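PDB 3EF8: putative Scyalone Dehydratase from Novosphingobium aromaticivorans DSM 12444, which is of unknown function but probably acts as a lyase related to scytalone dehydratase, with an NTF2-like, SnoaL-type fold. Local coordinates for residues 94-99 with 103-108. Residues are numbered along the deposited sequence; the frame is centred on the assembly and turned at random.
Sequences LAIHRY and RPDGIL
Arg-98 and Asp-105 show how a side-on, two-nitrogen salt bridge can brace an antiparallel beta hairpin beside its connecting loop. Along Arg-98, CB, CG and CD all run beside Asp-105 OD1, CB and CG each at 3.6 Å. With CG anti to the backbone N (chi1 179°) and the chain bent at chi2 and chi3, the guanidinium turns side-on to the carboxylate. NE then reaches OD1 of Asp-105 at 2.9 Å, and NH2 reaches OD2 of Asp-105 at 2.7 Å, both on syn lone pairs with the two planes nearly coplanar. The third guanidinium nitrogen, NH1, hydrogen-bonds to Thr-135 O of a second subunit. A methionine in place of Arg-98 would probably leave the Asp-105 carboxylate without its charged mate and lose that link between subunits. A water bound to Tyr-99 N also lies within hydrogen-bonding distance of Asp-105 OD1 and Arg-103 O. At the same end of the hairpin, the Arg-103 guanidinium lies over one face of the Tyr-99 ring in a cation-pi stack, planes 27° apart, while Tyr-99 OH hydrogen-bonds to His-139 ND1. Deeper in, Gly-106 O accepts both His-97 N and, at 3.0 Å, His-97 ND1, the latter from above the carbonyl plane. Ile-107 CD1 packs on Ile-96 CG2 at 3.6 Å. The hairpin of strands 86-99 and 106-119 lies within the curved sheet of the NTF2-like fold, flanked by strand 67-81 beside the former and strand 122-136 beside the latter.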
loop_
_atom_site.group_PDB
_atom_site.type_symbol
_atom_site.label_atom_id
_atom_site.label_comp_id
_atom_site.label_asym_id
_atom_site.label_seq_id
_atom_site.Cartn_x
_atom_site.Cartn_y
_atom_site.Cartn_z
ATOM N N LEU A 94 4.169 4.379 5.181
ATOM C CA LEU A 94 3.514 5.667 5.360
ATOM C C LEU A 94 2.862 5.594 6.752
ATOM O O LEU A 94 2.023 4.745 7.011
ATOM C CB LEU A 94 2.455 5.921 4.307
ATOM C CG LEU A 94 1.656 7.202 4.430
ATOM C CD1 LEU A 94 2.542 8.422 4.202
ATOM C CD2 LEU A 94 0.504 7.146 3.391
ATOM N N ALA A 95 3.258 6.482 7.664
ATOM C CA ALA A 95 2.759 6.444 9.020
ATOM C C ALA A 95 2.272 7.828 9.417
ATOM O O ALA A 95 3.029 8.777 9.359
ATOM C CB ALA A 95 3.845 5.940 9.998
ATOM N N ILE A 96 0.975 7.901 9.744
ATOM C CA ILE A 96 0.344 9.190 10.100
ATOM C C ILE A 96 0.060 9.166 11.592
ATOM O O ILE A 96 -0.449 8.231 12.116
ATOM C CB ILE A 96 -0.925 9.424 9.309
ATOM C CG1 ILE A 96 -0.670 9.360 7.781
ATOM C CG2 ILE A 96 -1.521 10.817 9.656
ATOM C CD1 ILE A 96 -0.826 7.922 7.197
ATOM N N HIS A 97 0.429 10.260 12.238
ATOM C CA HIS A 97 0.292 10.401 13.682
ATOM C C HIS A 97 -0.557 11.603 14.081
ATOM O O HIS A 97 -0.232 12.734 13.697
ATOM C CB HIS A 97 1.692 10.594 14.284
ATOM C CG HIS A 97 2.666 9.528 13.923
ATOM N ND1 HIS A 97 3.251 9.486 12.674
ATOM C CD2 HIS A 97 3.180 8.496 14.625
ATOM C CE1 HIS A 97 4.051 8.436 12.615
ATOM N NE2 HIS A 97 4.046 7.836 13.786
ATOM N N ARG A 98 -1.619 11.320 14.830
ATOM C CA ARG A 98 -2.535 12.394 15.324
ATOM C C ARG A 98 -2.164 12.546 16.795
ATOM O O ARG A 98 -2.292 11.624 17.608
ATOM C CB ARG A 98 -4.002 12.022 15.172
ATOM C CG ARG A 98 -4.880 13.156 15.722
ATOM C CD ARG A 98 -6.141 13.363 15.004
ATOM N NE ARG A 98 -5.913 13.685 13.615
ATOM C CZ ARG A 98 -6.862 13.623 12.698
ATOM N NH1 ARG A 98 -8.074 13.240 13.046
ATOM N NH2 ARG A 98 -6.564 13.867 11.445
ATOM N N TYR A 99 -1.627 13.730 17.088
ATOM C CA TYR A 99 -1.081 13.983 18.402
ATOM C C TYR A 99 -2.144 14.324 19.438
ATOM O O TYR A 99 -3.190 14.802 19.112
ATOM C CB TYR A 99 -0.040 15.105 18.319
ATOM C CG TYR A 99 1.127 14.749 17.424
ATOM C CD1 TYR A 99 2.169 13.964 17.903
ATOM C CD2 TYR A 99 1.189 15.222 16.115
ATOM C CE1 TYR A 99 3.253 13.604 17.071
ATOM C CE2 TYR A 99 2.269 14.896 15.295
ATOM C CZ TYR A 99 3.277 14.100 15.780
ATOM O OH TYR A 99 4.316 13.781 14.921
ATOM N N ARG A 103 -1.419 20.067 17.382
ATOM C CA ARG A 103 -0.458 20.323 16.308
ATOM C C ARG A 103 -0.884 19.484 15.115
ATOM O O ARG A 103 -1.630 18.525 15.303
ATOM C CB ARG A 103 0.974 19.954 16.735
ATOM C CG ARG A 103 1.068 18.516 17.237
ATOM C CD ARG A 103 2.432 18.118 17.805
ATOM N NE ARG A 103 3.512 18.232 16.836
ATOM C CZ ARG A 103 4.796 18.110 17.137
ATOM N NH1 ARG A 103 5.130 17.848 18.372
ATOM N NH2 ARG A 103 5.728 18.195 16.205
ATOM N N PRO A 104 -0.446 19.870 13.914
ATOM C CA PRO A 104 -0.839 19.106 12.746
ATOM C C PRO A 104 -0.409 17.631 12.826
ATOM O O PRO A 104 0.546 17.265 13.509
ATOM C CB PRO A 104 -0.127 19.833 11.617
ATOM C CG PRO A 104 0.079 21.247 12.152
ATOM C CD PRO A 104 0.404 21.011 13.546
ATOM N N ASP A 105 -1.134 16.795 12.108
ATOM C CA ASP A 105 -0.719 15.413 12.009
ATOM C C ASP A 105 0.728 15.319 11.511
ATOM O O ASP A 105 1.161 16.017 10.582
ATOM C CB ASP A 105 -1.648 14.660 11.053
ATOM C CG ASP A 105 -3.060 14.492 11.573
ATOM O OD1 ASP A 105 -3.363 14.668 12.774
ATOM O OD2 ASP A 105 -3.916 14.076 10.749
ATOM N N GLY A 106 1.446 14.355 12.057
ATOM C CA GLY A 106 2.825 14.151 11.712
ATOM C C GLY A 106 2.945 12.957 10.772
ATOM O O GLY A 106 2.391 11.899 11.056
ATOM N N ILE A 107 3.598 13.192 9.654
ATOM C CA ILE A 107 3.707 12.158 8.623
ATOM C C ILE A 107 5.137 11.690 8.477
ATOM O O ILE A 107 6.035 12.499 8.308
ATOM C CB ILE A 107 3.255 12.674 7.236
ATOM C CG1 ILE A 107 1.995 13.541 7.325
ATOM C CG2 ILE A 107 3.132 11.454 6.271
ATOM C CD1 ILE A 107 0.784 12.890 7.859
ATOM N N LEU A 108 5.309 10.353 8.534
ATOM C CA LEU A 108 6.574 9.696 8.275
ATOM C C LEU A 108 6.453 8.926 6.959
ATOM O O LEU A 108 5.532 8.141 6.767
ATOM C CB LEU A 108 6.948 8.718 9.398
ATOM C CG LEU A 108 8.016 7.656 9.021
ATOM C CD1 LEU A 108 9.226 8.457 8.986
ATOM C CD2 LEU A 108 8.089 6.550 10.100
HETATM O O HOH W 1 -2.302 15.834 15.092
#